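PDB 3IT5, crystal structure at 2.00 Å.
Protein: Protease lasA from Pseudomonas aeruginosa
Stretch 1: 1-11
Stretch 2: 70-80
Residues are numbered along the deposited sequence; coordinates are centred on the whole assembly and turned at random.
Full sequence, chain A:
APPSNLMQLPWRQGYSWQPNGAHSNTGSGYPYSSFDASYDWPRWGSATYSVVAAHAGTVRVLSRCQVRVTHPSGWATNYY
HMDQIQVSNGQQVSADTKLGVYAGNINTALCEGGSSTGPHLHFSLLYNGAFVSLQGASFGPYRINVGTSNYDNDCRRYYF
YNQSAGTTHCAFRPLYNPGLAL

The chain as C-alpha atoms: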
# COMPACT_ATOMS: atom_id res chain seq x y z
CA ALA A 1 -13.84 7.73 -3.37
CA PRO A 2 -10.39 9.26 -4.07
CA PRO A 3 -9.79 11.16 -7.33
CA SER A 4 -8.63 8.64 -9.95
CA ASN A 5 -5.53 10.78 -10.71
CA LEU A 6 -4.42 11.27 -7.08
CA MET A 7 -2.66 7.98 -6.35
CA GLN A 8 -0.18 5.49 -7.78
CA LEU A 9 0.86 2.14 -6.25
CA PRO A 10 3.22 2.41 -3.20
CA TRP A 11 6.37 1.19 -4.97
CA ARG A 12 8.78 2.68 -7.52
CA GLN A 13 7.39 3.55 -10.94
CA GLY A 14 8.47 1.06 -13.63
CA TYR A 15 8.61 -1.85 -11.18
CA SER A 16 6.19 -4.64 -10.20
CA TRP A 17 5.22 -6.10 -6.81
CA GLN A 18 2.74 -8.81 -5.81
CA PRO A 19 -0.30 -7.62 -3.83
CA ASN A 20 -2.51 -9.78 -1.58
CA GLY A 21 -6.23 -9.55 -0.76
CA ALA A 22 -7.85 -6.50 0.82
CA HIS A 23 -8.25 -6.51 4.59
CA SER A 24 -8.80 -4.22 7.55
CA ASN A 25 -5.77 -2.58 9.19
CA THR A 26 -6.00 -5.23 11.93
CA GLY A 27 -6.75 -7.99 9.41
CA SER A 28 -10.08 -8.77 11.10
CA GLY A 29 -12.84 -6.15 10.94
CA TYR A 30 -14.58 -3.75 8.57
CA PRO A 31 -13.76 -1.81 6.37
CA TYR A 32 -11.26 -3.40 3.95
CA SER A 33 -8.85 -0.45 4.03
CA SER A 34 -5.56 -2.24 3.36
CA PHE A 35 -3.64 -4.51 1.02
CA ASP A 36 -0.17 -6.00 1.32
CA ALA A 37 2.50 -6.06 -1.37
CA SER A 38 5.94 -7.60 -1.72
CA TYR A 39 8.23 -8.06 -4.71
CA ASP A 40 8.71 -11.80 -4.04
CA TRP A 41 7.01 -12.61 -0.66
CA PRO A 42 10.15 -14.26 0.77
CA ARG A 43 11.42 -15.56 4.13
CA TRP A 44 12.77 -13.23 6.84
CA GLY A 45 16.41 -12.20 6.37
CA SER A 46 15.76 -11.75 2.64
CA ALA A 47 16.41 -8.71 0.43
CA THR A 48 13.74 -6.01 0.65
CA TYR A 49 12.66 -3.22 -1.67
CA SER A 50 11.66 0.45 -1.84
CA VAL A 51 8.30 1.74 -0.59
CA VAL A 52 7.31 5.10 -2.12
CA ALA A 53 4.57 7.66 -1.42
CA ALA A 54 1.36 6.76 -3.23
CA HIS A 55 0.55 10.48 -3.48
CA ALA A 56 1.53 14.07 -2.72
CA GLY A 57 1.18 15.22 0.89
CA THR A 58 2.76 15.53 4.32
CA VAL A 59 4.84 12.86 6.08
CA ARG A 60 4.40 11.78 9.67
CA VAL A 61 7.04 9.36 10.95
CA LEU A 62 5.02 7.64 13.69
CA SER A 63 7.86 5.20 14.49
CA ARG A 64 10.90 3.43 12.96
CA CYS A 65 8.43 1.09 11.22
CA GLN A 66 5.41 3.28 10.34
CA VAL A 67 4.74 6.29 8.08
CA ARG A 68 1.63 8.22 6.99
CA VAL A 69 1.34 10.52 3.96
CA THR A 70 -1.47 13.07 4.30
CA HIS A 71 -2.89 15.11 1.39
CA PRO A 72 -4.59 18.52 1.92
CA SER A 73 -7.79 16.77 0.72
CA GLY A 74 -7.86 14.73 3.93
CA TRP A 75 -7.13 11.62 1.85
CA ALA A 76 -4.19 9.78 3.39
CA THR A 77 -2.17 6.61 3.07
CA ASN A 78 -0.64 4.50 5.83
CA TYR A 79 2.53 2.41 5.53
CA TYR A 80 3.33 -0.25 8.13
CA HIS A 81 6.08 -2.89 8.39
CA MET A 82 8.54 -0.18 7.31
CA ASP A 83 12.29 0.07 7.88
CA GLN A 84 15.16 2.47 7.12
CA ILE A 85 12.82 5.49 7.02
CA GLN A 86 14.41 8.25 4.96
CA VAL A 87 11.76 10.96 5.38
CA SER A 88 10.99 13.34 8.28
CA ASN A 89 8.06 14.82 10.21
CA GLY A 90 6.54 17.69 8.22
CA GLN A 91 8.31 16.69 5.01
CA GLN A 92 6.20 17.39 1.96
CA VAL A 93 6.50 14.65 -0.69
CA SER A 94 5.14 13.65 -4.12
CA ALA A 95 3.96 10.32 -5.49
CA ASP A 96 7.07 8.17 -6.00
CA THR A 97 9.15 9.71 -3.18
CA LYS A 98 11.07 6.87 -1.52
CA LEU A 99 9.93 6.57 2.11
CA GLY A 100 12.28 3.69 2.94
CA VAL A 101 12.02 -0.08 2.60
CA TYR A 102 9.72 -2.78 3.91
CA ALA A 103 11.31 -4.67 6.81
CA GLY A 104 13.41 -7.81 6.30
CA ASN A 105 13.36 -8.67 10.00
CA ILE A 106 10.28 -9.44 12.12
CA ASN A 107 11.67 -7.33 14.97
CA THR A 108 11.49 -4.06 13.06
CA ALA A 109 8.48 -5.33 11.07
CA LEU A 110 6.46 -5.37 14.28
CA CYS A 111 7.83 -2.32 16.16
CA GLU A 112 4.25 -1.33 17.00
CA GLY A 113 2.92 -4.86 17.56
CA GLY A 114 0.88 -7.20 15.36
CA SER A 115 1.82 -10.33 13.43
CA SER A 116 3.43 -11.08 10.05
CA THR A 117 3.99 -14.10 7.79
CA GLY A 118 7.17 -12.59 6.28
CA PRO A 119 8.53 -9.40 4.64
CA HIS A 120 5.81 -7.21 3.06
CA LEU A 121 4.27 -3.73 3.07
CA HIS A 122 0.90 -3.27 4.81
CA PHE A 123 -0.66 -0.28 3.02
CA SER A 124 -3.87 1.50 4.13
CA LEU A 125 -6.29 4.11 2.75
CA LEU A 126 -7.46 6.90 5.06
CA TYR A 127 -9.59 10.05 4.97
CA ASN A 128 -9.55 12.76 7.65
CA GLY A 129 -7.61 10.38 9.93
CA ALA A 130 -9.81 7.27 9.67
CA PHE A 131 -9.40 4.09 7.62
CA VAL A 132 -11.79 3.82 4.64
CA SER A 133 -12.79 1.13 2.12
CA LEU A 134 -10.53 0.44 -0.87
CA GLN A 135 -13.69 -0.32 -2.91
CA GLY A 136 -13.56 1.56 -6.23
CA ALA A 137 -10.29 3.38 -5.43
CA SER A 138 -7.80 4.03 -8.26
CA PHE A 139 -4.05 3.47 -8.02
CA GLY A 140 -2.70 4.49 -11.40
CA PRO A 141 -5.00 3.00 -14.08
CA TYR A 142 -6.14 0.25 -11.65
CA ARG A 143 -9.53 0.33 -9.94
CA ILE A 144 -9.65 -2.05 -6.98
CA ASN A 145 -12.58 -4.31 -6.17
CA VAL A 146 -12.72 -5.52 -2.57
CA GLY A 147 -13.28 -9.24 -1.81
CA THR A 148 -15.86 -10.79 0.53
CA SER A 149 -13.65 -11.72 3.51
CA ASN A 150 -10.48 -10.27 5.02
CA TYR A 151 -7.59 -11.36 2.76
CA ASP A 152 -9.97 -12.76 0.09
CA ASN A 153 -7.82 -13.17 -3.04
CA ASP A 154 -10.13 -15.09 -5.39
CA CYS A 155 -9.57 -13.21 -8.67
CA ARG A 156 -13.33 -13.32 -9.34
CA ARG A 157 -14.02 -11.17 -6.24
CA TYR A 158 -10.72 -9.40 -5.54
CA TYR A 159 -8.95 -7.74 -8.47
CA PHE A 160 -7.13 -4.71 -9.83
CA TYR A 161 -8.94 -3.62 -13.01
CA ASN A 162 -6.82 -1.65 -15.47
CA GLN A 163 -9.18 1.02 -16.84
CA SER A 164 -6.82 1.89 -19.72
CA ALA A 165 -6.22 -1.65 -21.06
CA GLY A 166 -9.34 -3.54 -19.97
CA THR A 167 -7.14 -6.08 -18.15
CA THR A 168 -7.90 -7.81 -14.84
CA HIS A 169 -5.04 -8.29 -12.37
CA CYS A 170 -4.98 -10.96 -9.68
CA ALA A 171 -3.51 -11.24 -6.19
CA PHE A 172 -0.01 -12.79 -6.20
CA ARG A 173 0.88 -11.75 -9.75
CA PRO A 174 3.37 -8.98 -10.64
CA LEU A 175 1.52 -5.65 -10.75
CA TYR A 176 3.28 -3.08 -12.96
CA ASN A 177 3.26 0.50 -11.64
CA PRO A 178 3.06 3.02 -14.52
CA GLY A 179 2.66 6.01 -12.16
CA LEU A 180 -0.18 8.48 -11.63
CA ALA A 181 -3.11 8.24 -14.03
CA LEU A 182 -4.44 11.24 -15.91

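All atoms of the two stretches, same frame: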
# COMPACT_ATOMS: atom_id res chain seq x y z
N ALA A 1 -14.48 8.36 -2.18
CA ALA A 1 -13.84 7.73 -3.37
C ALA A 1 -12.78 8.66 -3.96
O ALA A 1 -13.12 9.65 -4.61
CB ALA A 1 -14.89 7.39 -4.40
N PRO A 2 -11.48 8.34 -3.74
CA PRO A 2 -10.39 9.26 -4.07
C PRO A 2 -10.36 9.60 -5.56
O PRO A 2 -10.72 8.76 -6.38
CB PRO A 2 -9.13 8.46 -3.71
CG PRO A 2 -9.60 7.29 -2.92
CD PRO A 2 -10.98 7.01 -3.36
N PRO A 3 -9.93 10.84 -5.91
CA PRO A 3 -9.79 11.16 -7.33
C PRO A 3 -8.88 10.16 -8.03
O PRO A 3 -7.82 9.81 -7.51
CB PRO A 3 -9.15 12.55 -7.31
CG PRO A 3 -9.56 13.14 -6.00
CD PRO A 3 -9.58 11.98 -5.05
N SER A 4 -9.31 9.70 -9.20
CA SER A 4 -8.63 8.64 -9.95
C SER A 4 -7.21 8.99 -10.42
O SER A 4 -6.47 8.12 -10.87
CB SER A 4 -9.49 8.22 -11.15
OG SER A 4 -9.61 9.29 -12.07
N ASN A 5 -6.85 10.27 -10.31
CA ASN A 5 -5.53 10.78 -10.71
C ASN A 5 -4.66 11.20 -9.52
O ASN A 5 -3.61 11.83 -9.70
CB ASN A 5 -5.69 11.96 -11.68
CG ASN A 5 -6.33 13.17 -11.03
OD1 ASN A 5 -7.01 13.05 -10.00
ND2 ASN A 5 -6.11 14.34 -11.61
N LEU A 6 -5.10 10.86 -8.31
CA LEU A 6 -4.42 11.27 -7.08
C LEU A 6 -3.32 10.31 -6.65
O LEU A 6 -2.30 10.74 -6.11
CB LEU A 6 -5.43 11.46 -5.94
CG LEU A 6 -4.92 11.93 -4.57
CD1 LEU A 6 -4.16 13.26 -4.66
CD2 LEU A 6 -6.06 12.04 -3.58
N MET A 7 -3.53 9.02 -6.91
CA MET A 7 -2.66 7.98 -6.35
C MET A 7 -2.09 7.00 -7.37
O MET A 7 -2.75 6.62 -8.33
CB MET A 7 -3.40 7.22 -5.25
CG MET A 7 -3.41 7.95 -3.93
SD MET A 7 -4.38 7.10 -2.69
CE MET A 7 -5.96 7.88 -2.95
N GLN A 8 -0.84 6.62 -7.12
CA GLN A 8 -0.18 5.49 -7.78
C GLN A 8 0.02 4.39 -6.73
O GLN A 8 -0.26 4.59 -5.55
CB GLN A 8 1.17 5.93 -8.36
CG GLN A 8 2.18 6.43 -7.32
CD GLN A 8 3.63 6.23 -7.72
OE1 GLN A 8 4.34 5.44 -7.10
NE2 GLN A 8 4.07 6.94 -8.74
N LEU A 9 0.52 3.23 -7.17
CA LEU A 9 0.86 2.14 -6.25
C LEU A 9 2.10 2.49 -5.41
O LEU A 9 3.00 3.19 -5.90
CB LEU A 9 1.09 0.84 -7.04
CG LEU A 9 -0.10 0.32 -7.85
CD1 LEU A 9 0.36 -0.61 -8.98
CD2 LEU A 9 -1.13 -0.38 -6.95
N PRO A 10 2.16 2.02 -4.15
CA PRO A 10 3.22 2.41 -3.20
C PRO A 10 4.58 1.72 -3.39
O PRO A 10 5.23 1.34 -2.41
CB PRO A 10 2.61 2.07 -1.84
CG PRO A 10 1.72 0.92 -2.12
CD PRO A 10 1.16 1.14 -3.50
N TRP A 11 4.99 1.55 -4.65
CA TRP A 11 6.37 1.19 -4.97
C TRP A 11 6.86 1.97 -6.18
O TRP A 11 6.07 2.63 -6.86
CB TRP A 11 6.54 -0.32 -5.17
CG TRP A 11 5.62 -0.97 -6.17
CD1 TRP A 11 5.81 -1.09 -7.52
CD2 TRP A 11 4.37 -1.62 -5.89
NE1 TRP A 11 4.76 -1.76 -8.09
CE2 TRP A 11 3.86 -2.10 -7.11
CE3 TRP A 11 3.63 -1.84 -4.71
CZ2 TRP A 11 2.65 -2.79 -7.20
CZ3 TRP A 11 2.42 -2.52 -4.80
CH2 TRP A 11 1.94 -2.99 -6.04
N THR A 70 -0.17 12.42 4.19
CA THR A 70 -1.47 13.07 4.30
C THR A 70 -1.61 14.22 3.31
O THR A 70 -0.85 15.20 3.35
CB THR A 70 -1.71 13.58 5.74
OG1 THR A 70 -1.47 12.51 6.67
CG2 THR A 70 -3.13 14.11 5.90
N HIS A 71 -2.59 14.09 2.41
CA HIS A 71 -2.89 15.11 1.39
C HIS A 71 -3.76 16.22 2.00
O HIS A 71 -4.47 15.98 2.98
CB HIS A 71 -3.61 14.44 0.21
CG HIS A 71 -3.62 15.26 -1.05
ND1 HIS A 71 -2.52 15.37 -1.87
CD2 HIS A 71 -4.60 15.98 -1.63
CE1 HIS A 71 -2.82 16.14 -2.90
NE2 HIS A 71 -4.08 16.52 -2.78
N PRO A 72 -3.69 17.45 1.45
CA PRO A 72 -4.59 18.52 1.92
C PRO A 72 -6.09 18.19 1.77
O PRO A 72 -6.92 18.78 2.45
CB PRO A 72 -4.22 19.71 1.03
CG PRO A 72 -2.79 19.46 0.66
CD PRO A 72 -2.67 17.97 0.52
N SER A 73 -6.41 17.24 0.89
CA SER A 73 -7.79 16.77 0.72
C SER A 73 -8.35 16.05 1.95
O SER A 73 -9.57 15.92 2.09
CB SER A 73 -7.89 15.86 -0.50
OG SER A 73 -8.14 16.61 -1.67
N GLY A 74 -7.47 15.60 2.83
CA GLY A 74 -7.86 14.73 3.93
C GLY A 74 -7.45 13.30 3.62
O GLY A 74 -7.04 12.56 4.52
N TRP A 75 -7.57 12.93 2.34
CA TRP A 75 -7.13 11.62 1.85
C TRP A 75 -5.70 11.33 2.29
O TRP A 75 -4.81 12.16 2.13
CB TRP A 75 -7.24 11.55 0.32
CG TRP A 75 -8.64 11.38 -0.19
CD1 TRP A 75 -9.39 12.29 -0.87
CD2 TRP A 75 -9.47 10.21 -0.04
NE1 TRP A 75 -10.63 11.78 -1.15
CE2 TRP A 75 -10.71 10.50 -0.66
CE3 TRP A 75 -9.29 8.96 0.55
CZ2 TRP A 75 -11.76 9.58 -0.69
CZ3 TRP A 75 -10.33 8.04 0.51
CH2 TRP A 75 -11.56 8.36 -0.10
N ALA A 76 -5.50 10.14 2.85
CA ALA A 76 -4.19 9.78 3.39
C ALA A 76 -3.88 8.32 3.15
O ALA A 76 -4.77 7.49 2.96
CB ALA A 76 -4.13 10.10 4.88
N THR A 77 -2.59 7.99 3.18
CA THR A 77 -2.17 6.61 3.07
C THR A 77 -1.27 6.23 4.24
O THR A 77 -0.44 7.02 4.68
CB THR A 77 -1.48 6.32 1.72
OG1 THR A 77 -0.54 7.36 1.42
CG2 THR A 77 -2.52 6.24 0.61
N ASN A 78 -1.46 5.02 4.75
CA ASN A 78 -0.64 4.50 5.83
C ASN A 78 0.30 3.40 5.34
O ASN A 78 -0.05 2.63 4.44
CB ASN A 78 -1.51 3.99 6.97
CG ASN A 78 -0.80 4.02 8.31
OD1 ASN A 78 -0.63 5.09 8.90
ND2 ASN A 78 -0.37 2.86 8.78
N TYR A 79 1.48 3.33 5.94
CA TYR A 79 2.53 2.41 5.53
C TYR A 79 3.11 1.76 6.79
O TYR A 79 3.76 2.43 7.60
CB TYR A 79 3.63 3.15 4.76
CG TYR A 79 3.12 3.97 3.60
CD1 TYR A 79 2.54 5.23 3.81
CD2 TYR A 79 3.20 3.49 2.30
CE1 TYR A 79 2.05 5.98 2.75
CE2 TYR A 79 2.72 4.24 1.23
CZ TYR A 79 2.14 5.47 1.46
OH TYR A 79 1.67 6.21 0.40
N TYR A 80 2.85 0.47 6.96
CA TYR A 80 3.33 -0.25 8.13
C TYR A 80 4.26 -1.38 7.69
O TYR A 80 4.32 -1.72 6.50
CB TYR A 80 2.15 -0.77 8.98
CG TYR A 80 2.54 -1.31 10.34
CD1 TYR A 80 3.30 -0.55 11.23
CD2 TYR A 80 2.14 -2.58 10.75
CE1 TYR A 80 3.66 -1.04 12.49
CE2 TYR A 80 2.49 -3.09 12.01
CZ TYR A 80 3.25 -2.32 12.86
OH TYR A 80 3.60 -2.82 14.09

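The N-terminal segment of LasA packs against residues 70-80 almost entirely through apolar and aromatic contacts; no hydrogen bond crosses between the two stretches, and together they bury 390 Å². Thr-70 makes no contact, so the interface begins at His-71. Its side chain (chi1 t) points toward stretch 1, and Leu-6 lies over one face of the imidazole in a CH-pi contact, with CD1 of Leu-6 3.7 Å from the centroid of the His-71 ring. The flat ring thus offers a surface to a methyl group, while its ND1 is hydrogen-bonded elsewhere in the structure.

A type I turn from His-71 to Gly-74 follows, closed by a hydrogen bond from Gly-74 N to His-71 O (3.0 Å). The backbone angles of Gly-74 (104°/-37°) would jam a CB against the preceding carbonyl oxygen, which accounts for glycine here. His-71 N also donates to Trp-75 O (3.0 Å), bringing the start of the strand back beside the histidine.

Trp-75 has the largest covered area, 108 Å². Pro-2 sits over one face of its indole, with CG of Pro-2 3.6 Å from the centroid of the six-membered ring of Trp-75 and only 13° off the normal, so the rigid pyrrolidine lies close against the aromatic surface. Ala-1 N approaches the ring edge, 3.3 Å from Trp-75 CZ2. Leu-6 CD2 reaches Trp-75 CB at 4.1 Å, so the two methyls of this leucine touch both aromatic residues.

Along the strand, Ala-76 points away, whereas Thr-77 and Tyr-79 point toward stretch 1, as alternation in a strand allows. Thr-77 CG2 meets Met-7 SD at 3.9 Å, and Tyr-79 CE2, at the ring edge, meets Pro-10 CB at 3.8 Å. A hydrogen bond between Thr-77 OG1 and Tyr-79 OH (2.7 Å) ties these buried hydroxyls together, leaving carbon atoms to face Met-7 and Pro-10.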